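Local coordinates for protein formate dehydrogenase subunit beta (Desulfovibrio gigas, PDB 1H0H) that carries electrons through three [4Fe-4S] clusters as the small subunit of a periplasmic formate dehydrogenase, which reversibly oxidises formate to carbon dioxide, at residues K2-D7 with L148-V153; A171-R176 with R196-T201; H55-D60 with D64-P69; A175-I180 with S185-C190; P28-E33 with Q39-F44. All coordinates share one frame; numbering follows the deposited sequence.

The five contacts join a mixed sheet and its helix, a hairpin and a loop of a three-cluster subunit. Along the chain contact 5 closes first, then contact 3, both nested inside the long loop that contact 1 closes; contacts 4 and 2 follow and start from the same helix, 166-180. Contacts 1, 2 and 4 meet on the sheet, in which strand 197-201 lies between strands 2-7 and 188-189. The centres of contacts 2 and 4 are about 8 Å apart, those of contacts 1 and 2 about 12 Å. The hairpin of contact 3 touches contact 2 through Phe-68 and Phe-199, whereas contact 5 lies across the chain's centre from contact 2, centres about 28 Å apart. Contact 1 thus brings the sheet to a cluster, while contacts 2 and 4 place the helix on it.

Contact 1 (K2-D7 with L148-V153); sequences KGFFVD and LRPACV. With SF4 (iron/sulfur cluster), chain M.
Phe-4, on the first strand of this ferredoxin-type fold, reaches Pro-150 and Val-153 at the start of the helix that brings Cys-152 to a [4Fe-4S] cluster. The tight part of the contact is the far end of the phenyl ring. Its CZ lies 3.8 Å from Pro-150 CG, while the neighbouring CE2 is 3.8 Å from Val-153 CG2; both partners approach the ring obliquely. With CG anti to its carbonyl carbon (chi1 -68°), Phe-4 swings beside its own backbone N and sends the ring out from the strand into this apolar corner. The same CZ atom comes within 3.7 Å of the inorganic sulfide S4, and Pro-150 CB packs at an equal distance from that sulfide. Strand and helix start thus form neighbouring parts of one buried cluster pocket, and Phe-163 adds an edge-to-face contact to the Phe-4 ring. Pro-150 also occupies the N-cap position of the helix.

The other side is looser. Arg-149 is exposed and Leu-148 partly so; neither touches strand 2-7, and Leu-148 packs instead on the chain of another protein. About 106 Å² is buried between the segments. The covalent tie between cluster and helix is made by Cys-152, whose SG binds the iron atom FE2 at 2.3 Å.

Contact 2 (A171-R176 with R196-T201); sequences AMASAR and RVIFLT
Ala-173 is the first residue of 171-176 to meet the strand, and its CB lies 4.0 Å from Ile-198 CG2, the branch of the isoleucine that is turned to the helix. The methyl is small enough for the helix to come close: the CA atoms of Ala-173 and Leu-200 are 6.9 Å apart. Three residues on, about one helical turn, Arg-176 makes the second touch with the aliphatic base of its side chain. Its CG is modelled 3.3 Å from Leu-200 CD2, unusually short for two such carbons, so the exact fit is doubtful; the two side chains cross at about a right angle. A bend at chi2 (62°) turns the rest of the arginine aside to polar partners, Asp-7 in a salt bridge, Thr-9 through a hydrogen bond, and Glu-179. Ile-198 and Leu-200, two positions apart, both face the helix, while Phe-199 between them points away and stacks on Phe-68. This is a two-layer alpha-beta packing, helix 166-180 lying against one face of a mixed sheet.

Contact 3 (H55-D60 with D64-P69); sequences HEQEID and DWLFFP
His-55 and Leu-66 are joined by two backbone hydrogen bonds in this antiparallel beta hairpin, formed by strands 51-59 and 62-70. His-55 N gives to Leu-66 O at 2.8 Å, and Leu-66 N returns a bond to His-55 O. Gln-57 and Asp-64 form the next hydrogen-bonded pair: Gln-57 N donates almost straight to Asp-64 O (175°), whereas the return bond from Asp-64 N to Gln-57 O is more bent (133°). Between these pairs stands the non-hydrogen-bonded pair Glu-56 and Trp-65, whose CA atoms are 4.4 Å apart.

Packing differs on the two faces. On one, Glu-56 lays its CG over the five-membered ring of Trp-65, 4.1 Å from the centroid, as a CH-pi contact, with the carboxylate plane nearly perpendicular to the indole. That carboxylate is bound by a basic and a polar side chain of a neighbouring protein chain, and Trp-65 makes a cation-pi contact with the same chain; this face therefore belongs to the subunit interface. On the other face Gln-57 bends beyond CG, turning its amide toward Leu-207 O. Its first torsion (chi1 -58°), with CG anti to the carbonyl carbon, sets that CG 3.6 Å from Leu-66 CD1.

Contact 4 (A175-I180 with S185-C190); sequences ARLAEI and SDAKLC
Leu-177 and Ile-180 carry the apolar part of this contact, their CD1 atoms meeting the methyl of Ala-187. Ala-187 CB sits 3.8 Å from Leu-177 CD1. Ile-180 has two conformations, and in one of them its CD1 joins the same methyl, 3.7 Å from Ala-187 CB. The two branches of Leu-177 divide the work, CD2 lying 4.2 Å from Leu-189 CG. Leu-200 of the adjoining strand packs against Leu-177, Ile-180 and Leu-189.

The salt bridge here lies within the helix. In one of the two conformations of Glu-179, its OE1 is 2.7 Å from Arg-176 NH1; the oxygen lies in the guanidinium plane but is approached from above its own carboxylate plane. A further polar bond, from Lys-181 NZ to Ala-187 O, ties the strand side back to the residue that follows 175-180. The arrangement is a helix packed on the edge of a sheet through a short connection, the C-terminal part of helix 166-180 lying against strand 188-189, outermost in the mixed sheet within this chain.

Contact 5 (P28-E33 with Q39-F44); sequences PATPTE and QNPPDF
Asn-40 slides its side-chain amide past Thr-32, the two running in opposite directions, and uses the two ends of the flat group differently. At one end ND2 donates to Glu-33 O at 3.0 Å, fairly straight at 161°. The acceptor lies near the amide plane, although the donor sits well above the plane of the Glu-33 carbonyl. At the other end OD1 accepts from a water at 2.6 Å, and that water in turn accepts from Glu-33 N. The amide therefore grips the backbone of Glu-33 twice, once directly and once through water, which fixes its rotation.

Thr-32 packs against the same amide oxygen, its CB 3.5 Å from Asn-40 OD1. Its methyl CG2 reaches the proline ring, 4.0 Å from Pro-41 CB, while its hydroxyl hydrogen-bonds to the backbone of the chain of another protein. Pro-41 follows a cis peptide bond, and its CG makes a van der Waals touch on Thr-30 OG1 at 3.8 Å; that hydroxyl is hydrogen-bonded to Asn-45 ND2.

Neither segment has regular secondary structure. Beyond a few van der Waals touches, the chemistry is consistent with one direct and one water-mediated bond tying Asn-40 to the Glu-33 backbone beside the partner subunit.

Contact 1 (K2-D7 with L148-V153)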
# COMPACT_ATOMS: atom_id res chain seq x y z
N LYS B 2 -37.27 13.61 5.21
CA LYS B 2 -35.85 13.52 4.98
C LYS B 2 -35.36 14.11 3.68
O LYS B 2 -36.12 14.41 2.78
CB LYS B 2 -35.39 12.06 5.09
CG LYS B 2 -35.81 11.40 6.39
CD LYS B 2 -35.13 12.01 7.61
CE LYS B 2 -35.32 11.07 8.80
NZ LYS B 2 -34.88 11.65 10.10
N GLY B 3 -34.04 14.30 3.62
CA GLY B 3 -33.39 14.81 2.45
C GLY B 3 -31.93 14.39 2.41
O GLY B 3 -31.43 13.78 3.35
N PHE B 4 -31.28 14.76 1.32
CA PHE B 4 -29.88 14.48 1.08
C PHE B 4 -29.28 15.75 0.53
O PHE B 4 -29.95 16.52 -0.19
CB PHE B 4 -29.70 13.44 -0.05
CG PHE B 4 -30.16 12.02 0.26
CD1 PHE B 4 -31.51 11.71 0.33
CD2 PHE B 4 -29.23 10.97 0.37
CE1 PHE B 4 -31.93 10.37 0.56
CE2 PHE B 4 -29.64 9.65 0.60
CZ PHE B 4 -31.01 9.35 0.70
N PHE B 5 -28.02 15.97 0.84
CA PHE B 5 -27.26 16.99 0.15
C PHE B 5 -26.07 16.26 -0.47
O PHE B 5 -25.28 15.65 0.25
CB PHE B 5 -26.78 18.10 1.07
CG PHE B 5 -25.76 19.01 0.42
CD1 PHE B 5 -25.97 19.52 -0.85
CD2 PHE B 5 -24.57 19.31 1.06
CE1 PHE B 5 -25.03 20.36 -1.47
CE2 PHE B 5 -23.61 20.13 0.45
CZ PHE B 5 -23.86 20.66 -0.83
N VAL B 6 -25.95 16.29 -1.79
CA VAL B 6 -24.82 15.67 -2.46
C VAL B 6 -23.88 16.75 -2.99
O VAL B 6 -24.21 17.49 -3.92
CB VAL B 6 -25.29 14.77 -3.61
CG1 VAL B 6 -24.12 13.98 -4.19
CG2 VAL B 6 -26.43 13.83 -3.16
N ASP B 7 -22.70 16.86 -2.39
CA ASP B 7 -21.75 17.88 -2.80
C ASP B 7 -20.78 17.24 -3.78
O ASP B 7 -19.81 16.62 -3.35
CB ASP B 7 -21.02 18.42 -1.57
CG ASP B 7 -20.07 19.53 -1.90
OD1 ASP B 7 -19.86 19.83 -3.09
OD2 ASP B 7 -19.45 20.15 -1.01
N LEU B 148 -30.46 3.88 11.25
CA LEU B 148 -29.25 3.94 10.44
C LEU B 148 -29.40 4.97 9.34
O LEU B 148 -30.50 5.42 9.06
CB LEU B 148 -28.96 2.57 9.81
CG LEU B 148 -28.69 1.43 10.79
CD1 LEU B 148 -28.74 0.09 10.05
CD2 LEU B 148 -27.32 1.63 11.44
N ARG B 149 -28.30 5.35 8.71
CA ARG B 149 -28.34 6.25 7.56
C ARG B 149 -28.32 5.41 6.28
O ARG B 149 -28.06 4.22 6.33
CB ARG B 149 -27.12 7.16 7.58
CG ARG B 149 -27.09 8.15 8.73
CD ARG B 149 -25.71 8.71 8.99
NE ARG B 149 -24.79 7.67 9.46
CZ ARG B 149 -23.50 7.59 9.13
NH1 ARG B 149 -22.95 8.50 8.34
NH2 ARG B 149 -22.76 6.60 9.61
N PRO B 150 -28.62 5.99 5.13
CA PRO B 150 -28.53 5.24 3.87
C PRO B 150 -27.15 4.63 3.64
O PRO B 150 -26.15 5.20 4.08
CB PRO B 150 -28.85 6.28 2.81
CG PRO B 150 -29.83 7.20 3.54
CD PRO B 150 -29.23 7.33 4.93
N ALA B 151 -27.13 3.49 2.97
CA ALA B 151 -25.88 2.78 2.68
C ALA B 151 -24.87 3.62 1.91
O ALA B 151 -23.66 3.55 2.18
CB ALA B 151 -26.14 1.54 1.97
N CYS B 152 -25.34 4.39 0.94
CA CYS B 152 -24.43 5.22 0.18
C CYS B 152 -23.83 6.32 1.03
O CYS B 152 -22.65 6.64 0.89
CB CYS B 152 -25.11 5.80 -1.08
SG CYS B 152 -26.61 6.71 -0.68
N VAL B 153 -24.63 6.92 1.88
CA VAL B 153 -24.17 7.99 2.75
C VAL B 153 -23.16 7.49 3.75
O VAL B 153 -22.11 8.08 3.94
CB VAL B 153 -25.38 8.62 3.49
CG1 VAL B 153 -24.90 9.57 4.58
CG2 VAL B 153 -26.31 9.31 2.48
FE1 SF4 M . -30.09 3.69 -0.35
FE2 SF4 M . -28.30 5.40 -1.54
FE3 SF4 M . -30.87 5.12 -2.55
FE4 SF4 M . -29.02 3.09 -2.82
S1 SF4 M . -28.91 5.25 -3.67
S2 SF4 M . -31.22 2.95 -2.17
S3 SF4 M . -27.83 3.22 -0.97
S4 SF4 M . -30.43 5.92 -0.48

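Contact 2 (A171-R176 with R196-T201)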
# COMPACT_ATOMS: atom_id res chain seq x y z
N ALA B 171 -30.57 23.72 4.07
CA ALA B 171 -29.71 24.75 4.64
C ALA B 171 -28.23 24.46 4.35
O ALA B 171 -27.44 25.37 4.03
CB ALA B 171 -29.94 24.88 6.14
N MET B 172 -27.85 23.19 4.49
CA MET B 172 -26.49 22.77 4.21
C MET B 172 -26.14 23.07 2.75
O MET B 172 -25.09 23.64 2.45
CB MET B 172 -26.34 21.28 4.49
CG MET B 172 -24.90 20.80 4.48
SD MET B 172 -24.78 19.01 4.71
CE MET B 172 -24.94 18.87 6.41
N ALA B 173 -27.02 22.67 1.84
CA ALA B 173 -26.80 22.89 0.42
C ALA B 173 -26.57 24.38 0.11
O ALA B 173 -25.63 24.74 -0.60
CB ALA B 173 -27.98 22.35 -0.38
N SER B 174 -27.45 25.23 0.63
CA SER B 174 -27.35 26.67 0.42
C SER B 174 -26.06 27.28 0.95
O SER B 174 -25.45 28.12 0.30
CB SER B 174 -28.51 27.38 1.09
OG SER B 174 -29.63 27.36 0.23
N ALA B 175 -25.69 26.89 2.15
CA ALA B 175 -24.46 27.36 2.74
C ALA B 175 -23.25 26.92 1.92
O ALA B 175 -22.31 27.69 1.71
CB ALA B 175 -24.34 26.86 4.20
N ARG B 176 -23.27 25.68 1.42
CA ARG B 176 -22.11 25.19 0.69
C ARG B 176 -21.99 25.89 -0.65
O ARG B 176 -20.89 26.23 -1.09
CB ARG B 176 -22.17 23.68 0.47
CG ARG B 176 -21.01 23.16 -0.39
CD ARG B 176 -19.63 23.39 0.21
NE ARG B 176 -18.63 22.72 -0.62
CZ ARG B 176 -17.33 22.99 -0.62
NH1 ARG B 176 -16.82 23.93 0.19
NH2 ARG B 176 -16.52 22.31 -1.43
N ARG B 196 -35.82 16.02 -2.99
CA ARG B 196 -35.24 15.76 -1.68
C ARG B 196 -33.74 15.44 -1.75
O ARG B 196 -33.01 15.64 -0.78
CB ARG B 196 -36.00 14.65 -0.95
CG ARG B 196 -37.40 15.09 -0.51
CD ARG B 196 -38.22 13.93 0.04
NE ARG B 196 -39.55 14.39 0.38
CZ ARG B 196 -39.82 15.07 1.49
NH1 ARG B 196 -38.83 15.32 2.33
NH2 ARG B 196 -41.06 15.51 1.75
N VAL B 197 -33.29 14.94 -2.88
CA VAL B 197 -31.87 14.70 -3.08
C VAL B 197 -31.31 15.91 -3.81
O VAL B 197 -31.50 16.06 -5.04
CB VAL B 197 -31.61 13.40 -3.88
CG1 VAL B 197 -30.11 13.17 -4.07
CG2 VAL B 197 -32.20 12.19 -3.16
N ILE B 198 -30.62 16.78 -3.08
CA ILE B 198 -30.13 18.03 -3.66
C ILE B 198 -28.64 18.00 -4.06
O ILE B 198 -27.78 17.92 -3.18
CB ILE B 198 -30.37 19.22 -2.70
CG1 ILE B 198 -31.83 19.31 -2.25
CG2 ILE B 198 -29.90 20.54 -3.39
CD1 ILE B 198 -32.08 20.31 -1.08
N PHE B 199 -28.35 18.03 -5.36
CA PHE B 199 -26.95 18.07 -5.83
C PHE B 199 -26.42 19.49 -6.02
O PHE B 199 -27.11 20.37 -6.57
CB PHE B 199 -26.77 17.38 -7.17
CG PHE B 199 -27.07 15.92 -7.16
CD1 PHE B 199 -28.37 15.47 -7.29
CD2 PHE B 199 -26.03 14.98 -7.10
CE1 PHE B 199 -28.64 14.14 -7.34
CE2 PHE B 199 -26.29 13.63 -7.13
CZ PHE B 199 -27.61 13.21 -7.24
N LEU B 200 -25.19 19.71 -5.55
CA LEU B 200 -24.46 20.93 -5.80
C LEU B 200 -23.48 20.61 -6.91
O LEU B 200 -22.79 19.58 -6.84
CB LEU B 200 -23.68 21.39 -4.57
CG LEU B 200 -22.67 22.53 -4.80
CD1 LEU B 200 -23.39 23.81 -5.28
CD2 LEU B 200 -21.87 22.86 -3.57
N THR B 201 -23.45 21.45 -7.94
CA THR B 201 -22.47 21.32 -9.01
C THR B 201 -21.69 22.60 -9.07
O THR B 201 -22.19 23.66 -8.68
CB THR B 201 -23.11 21.01 -10.37
OG1 THR B 201 -24.19 21.92 -10.66
CG2 THR B 201 -23.72 19.63 -10.37

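Contact 3 (H55-D60 with D64-P69)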
# COMPACT_ATOMS: atom_id res chain seq x y z
N HIS B 55 -17.53 12.38 -16.16
CA HIS B 55 -17.37 13.07 -17.45
C HIS B 55 -16.18 14.02 -17.48
O HIS B 55 -16.07 14.96 -16.68
CB HIS B 55 -18.64 13.85 -17.83
CG HIS B 55 -19.79 12.96 -18.19
ND1 HIS B 55 -20.93 12.87 -17.42
CD2 HIS B 55 -19.96 12.11 -19.23
CE1 HIS B 55 -21.77 12.01 -17.98
NE2 HIS B 55 -21.21 11.54 -19.08
N GLU B 56 -15.30 13.78 -18.43
CA GLU B 56 -14.18 14.66 -18.63
C GLU B 56 -14.71 15.96 -19.21
O GLU B 56 -15.58 15.93 -20.08
CB GLU B 56 -13.17 14.05 -19.59
CG GLU B 56 -12.35 12.96 -18.93
CD GLU B 56 -11.16 12.58 -19.75
OE1 GLU B 56 -10.80 13.28 -20.73
OE2 GLU B 56 -10.59 11.55 -19.42
N GLN B 57 -14.19 17.08 -18.72
CA GLN B 57 -14.61 18.39 -19.23
C GLN B 57 -13.47 19.35 -19.17
O GLN B 57 -12.81 19.48 -18.14
CB GLN B 57 -15.78 18.98 -18.42
CG GLN B 57 -17.04 18.13 -18.33
CD GLN B 57 -17.81 18.07 -19.66
OE1 GLN B 57 -17.36 18.61 -20.65
NE2 GLN B 57 -18.98 17.41 -19.65
N GLU B 58 -13.22 20.02 -20.28
CA GLU B 58 -12.20 21.04 -20.32
C GLU B 58 -12.88 22.32 -19.88
O GLU B 58 -13.84 22.77 -20.48
CB GLU B 58 -11.65 21.18 -21.73
CG GLU B 58 -10.37 21.98 -21.86
CD GLU B 58 -9.75 21.80 -23.23
OE1 GLU B 58 -10.46 21.31 -24.14
OE2 GLU B 58 -8.55 22.12 -23.40
N ILE B 59 -12.40 22.88 -18.79
CA ILE B 59 -12.98 24.09 -18.26
C ILE B 59 -11.92 25.17 -18.18
O ILE B 59 -10.89 24.99 -17.52
CB ILE B 59 -13.56 23.81 -16.88
CG1 ILE B 59 -14.75 22.86 -17.00
CG2 ILE B 59 -13.97 25.12 -16.20
CD1 ILE B 59 -15.32 22.45 -15.71
N ASP B 60 -12.17 26.28 -18.87
CA ASP B 60 -11.24 27.41 -18.89
C ASP B 60 -9.86 26.94 -19.34
O ASP B 60 -8.84 27.29 -18.75
CB ASP B 60 -11.16 28.10 -17.52
CG ASP B 60 -12.41 28.89 -17.19
OD1 ASP B 60 -13.06 29.40 -18.13
OD2 ASP B 60 -12.82 29.06 -16.02
N ASP B 64 -10.68 18.84 -16.47
CA ASP B 64 -11.29 18.53 -15.21
C ASP B 64 -12.05 17.22 -15.42
O ASP B 64 -12.24 16.79 -16.55
CB ASP B 64 -12.24 19.64 -14.79
CG ASP B 64 -12.46 19.70 -13.29
OD1 ASP B 64 -12.25 18.69 -12.55
OD2 ASP B 64 -12.86 20.74 -12.76
N TRP B 65 -12.46 16.58 -14.34
CA TRP B 65 -13.19 15.34 -14.42
C TRP B 65 -14.32 15.46 -13.41
O TRP B 65 -14.09 15.50 -12.20
CB TRP B 65 -12.26 14.19 -14.06
CG TRP B 65 -12.61 12.87 -14.60
CD1 TRP B 65 -13.71 12.52 -15.32
CD2 TRP B 65 -11.85 11.66 -14.42
NE1 TRP B 65 -13.67 11.18 -15.63
CE2 TRP B 65 -12.53 10.63 -15.09
CE3 TRP B 65 -10.63 11.36 -13.76
CZ2 TRP B 65 -12.04 9.31 -15.13
CZ3 TRP B 65 -10.15 10.06 -13.81
CH2 TRP B 65 -10.86 9.05 -14.48
N LEU B 66 -15.54 15.51 -13.94
CA LEU B 66 -16.73 15.79 -13.15
C LEU B 66 -17.50 14.55 -12.82
O LEU B 66 -17.82 13.75 -13.70
CB LEU B 66 -17.66 16.77 -13.88
CG LEU B 66 -16.98 18.07 -14.33
CD1 LEU B 66 -17.97 19.03 -15.00
CD2 LEU B 66 -16.27 18.74 -13.14
N PHE B 67 -17.83 14.42 -11.55
CA PHE B 67 -18.49 13.24 -11.03
C PHE B 67 -19.90 13.57 -10.50
O PHE B 67 -20.09 14.61 -9.88
CB PHE B 67 -17.65 12.64 -9.91
CG PHE B 67 -16.20 12.39 -10.29
CD1 PHE B 67 -15.88 11.81 -11.50
CD2 PHE B 67 -15.17 12.74 -9.43
CE1 PHE B 67 -14.55 11.60 -11.85
CE2 PHE B 67 -13.84 12.53 -9.79
CZ PHE B 67 -13.53 11.93 -10.99
N PHE B 68 -20.82 12.65 -10.71
CA PHE B 68 -22.22 12.80 -10.31
C PHE B 68 -22.77 11.44 -9.87
O PHE B 68 -23.07 10.58 -10.69
CB PHE B 68 -23.01 13.30 -11.54
CG PHE B 68 -24.31 13.94 -11.22
CD1 PHE B 68 -24.38 15.29 -10.87
CD2 PHE B 68 -25.49 13.23 -11.32
CE1 PHE B 68 -25.62 15.91 -10.59
CE2 PHE B 68 -26.71 13.83 -11.03
CZ PHE B 68 -26.78 15.17 -10.67
N PRO B 69 -22.89 11.23 -8.56
CA PRO B 69 -23.38 9.94 -8.02
C PRO B 69 -24.91 9.93 -8.06
O PRO B 69 -25.58 10.19 -7.06
CB PRO B 69 -22.89 9.95 -6.57
CG PRO B 69 -22.52 11.32 -6.25
CD PRO B 69 -22.53 12.18 -7.51

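Contact 4 (A175-I180 with S185-C190)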
# COMPACT_ATOMS: atom_id res chain seq x y z
N ALA B 175 -25.69 26.89 2.15
CA ALA B 175 -24.46 27.36 2.74
C ALA B 175 -23.25 26.92 1.92
O ALA B 175 -22.31 27.69 1.71
CB ALA B 175 -24.34 26.86 4.20
N ARG B 176 -23.27 25.68 1.42
CA ARG B 176 -22.11 25.19 0.69
C ARG B 176 -21.99 25.89 -0.65
O ARG B 176 -20.89 26.23 -1.09
CB ARG B 176 -22.17 23.68 0.47
CG ARG B 176 -21.01 23.16 -0.39
CD ARG B 176 -19.63 23.39 0.21
NE ARG B 176 -18.63 22.72 -0.62
CZ ARG B 176 -17.33 22.99 -0.62
NH1 ARG B 176 -16.82 23.93 0.19
NH2 ARG B 176 -16.52 22.31 -1.43
N LEU B 177 -23.14 26.12 -1.30
CA LEU B 177 -23.16 26.89 -2.53
C LEU B 177 -22.58 28.28 -2.30
O LEU B 177 -21.83 28.79 -3.13
CB LEU B 177 -24.58 27.05 -3.07
CG LEU B 177 -24.65 27.98 -4.28
CD1 LEU B 177 -23.75 27.46 -5.40
CD2 LEU B 177 -26.07 28.16 -4.78
N ALA B 178 -22.95 28.91 -1.19
CA ALA B 178 -22.45 30.25 -0.90
C ALA B 178 -20.94 30.27 -0.78
O ALA B 178 -20.29 31.23 -1.20
CB ALA B 178 -23.10 30.81 0.37
N GLU B 179 -20.38 29.21 -0.21
CA GLU B 179 -18.95 29.08 0.04
C GLU B 179 -18.09 28.97 -1.23
O GLU B 179 -16.89 29.26 -1.20
CB GLU B 179 -18.70 27.86 0.92
CG GLU B 179 -17.28 27.68 1.39
CD GLU B 179 -17.08 26.37 2.12
OE1 GLU B 179 -17.97 25.49 2.01
OE2 GLU B 179 -16.05 26.22 2.81
N ILE B 180 -18.70 28.53 -2.33
CA ILE B 180 -17.95 28.39 -3.58
C ILE B 180 -18.45 29.28 -4.72
O ILE B 180 -17.81 29.33 -5.78
CB ILE B 180 -17.96 26.92 -4.04
CG1 ILE B 180 -19.32 26.54 -4.62
CG2 ILE B 180 -17.62 25.98 -2.87
CD1 ILE B 180 -19.27 25.26 -5.40
N SER B 185 -18.29 30.66 -10.33
CA SER B 185 -19.43 31.53 -10.58
C SER B 185 -20.56 30.84 -11.32
O SER B 185 -21.66 31.38 -11.42
CB SER B 185 -19.00 32.84 -11.24
OG SER B 185 -18.29 32.62 -12.44
N ASP B 186 -20.33 29.63 -11.82
CA ASP B 186 -21.43 28.90 -12.46
C ASP B 186 -21.96 27.74 -11.58
O ASP B 186 -22.73 26.89 -12.03
CB ASP B 186 -21.04 28.42 -13.85
CG ASP B 186 -20.65 29.57 -14.77
OD1 ASP B 186 -20.61 30.73 -14.29
OD2 ASP B 186 -20.36 29.43 -15.98
N ALA B 187 -21.57 27.73 -10.31
CA ALA B 187 -22.03 26.68 -9.43
C ALA B 187 -23.51 26.87 -9.15
O ALA B 187 -23.99 28.00 -9.14
CB ALA B 187 -21.27 26.70 -8.14
N LYS B 188 -24.23 25.78 -8.94
CA LYS B 188 -25.63 25.90 -8.53
C LYS B 188 -26.15 24.62 -7.91
O LYS B 188 -25.52 23.58 -8.00
CB LYS B 188 -26.53 26.27 -9.71
CG LYS B 188 -26.39 25.31 -10.88
CD LYS B 188 -27.32 25.74 -12.03
CE LYS B 188 -28.75 25.37 -11.73
NZ LYS B 188 -29.71 26.18 -12.54
N LEU B 189 -27.31 24.73 -7.26
CA LEU B 189 -27.99 23.58 -6.72
C LEU B 189 -28.93 23.12 -7.82
O LEU B 189 -29.41 23.93 -8.60
CB LEU B 189 -28.77 23.94 -5.46
CG LEU B 189 -27.88 24.40 -4.32
CD1 LEU B 189 -28.72 24.76 -3.12
CD2 LEU B 189 -26.93 23.25 -3.99
N CYS B 190 -29.17 21.82 -7.88
CA CYS B 190 -30.01 21.27 -8.93
C CYS B 190 -31.46 21.15 -8.41
O CYS B 190 -31.74 20.40 -7.49
CB CYS B 190 -29.42 19.94 -9.40
SG CYS B 190 -27.73 20.09 -10.13

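Contact 5 (P28-E33 with Q39-F44)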
# COMPACT_ATOMS: atom_id res chain seq x y z
N PRO B 28 -27.70 -7.59 -8.01
CA PRO B 28 -26.64 -8.25 -8.78
C PRO B 28 -25.87 -7.26 -9.65
O PRO B 28 -26.36 -6.16 -9.92
CB PRO B 28 -27.42 -9.21 -9.69
CG PRO B 28 -28.73 -8.47 -9.91
CD PRO B 28 -29.05 -7.93 -8.51
N ALA B 29 -24.68 -7.67 -10.07
CA ALA B 29 -23.93 -6.93 -11.07
C ALA B 29 -24.69 -7.16 -12.37
O ALA B 29 -25.43 -8.15 -12.49
CB ALA B 29 -22.51 -7.52 -11.20
N THR B 30 -24.53 -6.25 -13.33
CA THR B 30 -25.15 -6.38 -14.64
C THR B 30 -24.06 -6.34 -15.72
O THR B 30 -22.94 -5.89 -15.45
CB THR B 30 -26.15 -5.29 -14.87
OG1 THR B 30 -25.49 -4.01 -14.81
CG2 THR B 30 -27.20 -5.28 -13.75
N PRO B 31 -24.36 -6.82 -16.92
CA PRO B 31 -23.34 -6.95 -17.98
C PRO B 31 -22.78 -5.61 -18.44
O PRO B 31 -23.53 -4.69 -18.73
CB PRO B 31 -24.09 -7.62 -19.15
CG PRO B 31 -25.40 -8.16 -18.53
CD PRO B 31 -25.70 -7.28 -17.35
N THR B 32 -21.46 -5.52 -18.49
CA THR B 32 -20.80 -4.31 -18.97
C THR B 32 -19.56 -4.66 -19.77
O THR B 32 -19.04 -5.77 -19.68
CB THR B 32 -20.39 -3.36 -17.81
OG1 THR B 32 -19.50 -4.04 -16.93
CG2 THR B 32 -21.60 -2.96 -16.95
N GLU B 33 -19.12 -3.68 -20.55
CA GLU B 33 -17.87 -3.78 -21.28
C GLU B 33 -17.24 -2.39 -21.24
O GLU B 33 -17.89 -1.39 -20.91
CB GLU B 33 -18.10 -4.32 -22.69
CG GLU B 33 -18.86 -3.39 -23.61
CD GLU B 33 -19.13 -4.04 -24.97
OE1 GLU B 33 -18.59 -5.14 -25.26
OE2 GLU B 33 -19.91 -3.45 -25.75
N GLN B 39 -16.66 5.06 -16.26
CA GLN B 39 -18.01 4.91 -15.72
C GLN B 39 -18.64 3.58 -16.21
O GLN B 39 -18.46 3.19 -17.37
CB GLN B 39 -18.88 6.09 -16.15
CG GLN B 39 -20.36 5.87 -15.88
CD GLN B 39 -21.21 6.98 -16.50
OE1 GLN B 39 -20.73 8.10 -16.70
NE2 GLN B 39 -22.45 6.66 -16.84
N ASN B 40 -19.29 2.86 -15.32
CA ASN B 40 -19.96 1.60 -15.66
C ASN B 40 -20.76 1.11 -14.46
O ASN B 40 -20.29 1.22 -13.33
CB ASN B 40 -18.92 0.54 -16.11
CG ASN B 40 -19.07 0.17 -17.59
OD1 ASN B 40 -20.19 0.11 -18.11
ND2 ASN B 40 -17.94 -0.07 -18.26
N PRO B 41 -22.01 0.68 -14.66
CA PRO B 41 -22.70 0.63 -15.96
C PRO B 41 -22.94 2.03 -16.57
O PRO B 41 -22.77 3.06 -15.93
CB PRO B 41 -24.04 -0.03 -15.64
CG PRO B 41 -23.96 -0.54 -14.23
CD PRO B 41 -22.86 0.20 -13.55
N PRO B 42 -23.32 2.05 -17.83
CA PRO B 42 -23.51 3.30 -18.59
C PRO B 42 -24.68 4.12 -18.08
O PRO B 42 -24.72 5.33 -18.28
CB PRO B 42 -23.88 2.81 -20.00
CG PRO B 42 -23.51 1.43 -20.04
CD PRO B 42 -23.54 0.85 -18.65
N ASP B 43 -25.64 3.45 -17.46
CA ASP B 43 -26.87 4.12 -17.09
C ASP B 43 -27.57 3.32 -16.01
O ASP B 43 -27.21 2.18 -15.72
CB ASP B 43 -27.76 4.26 -18.35
CG ASP B 43 -28.96 5.21 -18.16
OD1 ASP B 43 -28.90 6.16 -17.34
OD2 ASP B 43 -30.01 5.09 -18.85
N PHE B 44 -28.56 3.93 -15.37
CA PHE B 44 -29.39 3.20 -14.43
C PHE B 44 -30.01 1.99 -15.09
O PHE B 44 -30.33 2.03 -16.28
CB PHE B 44 -30.59 4.06 -14.04
CG PHE B 44 -30.26 5.24 -13.18
CD1 PHE B 44 -29.70 5.07 -11.92
CD2 PHE B 44 -30.57 6.52 -13.59
CE1 PHE B 44 -29.42 6.17 -11.10
CE2 PHE B 44 -30.31 7.61 -12.78
CZ PHE B 44 -29.74 7.42 -11.51
O HOH W 1 -20.97 -1.22 -20.21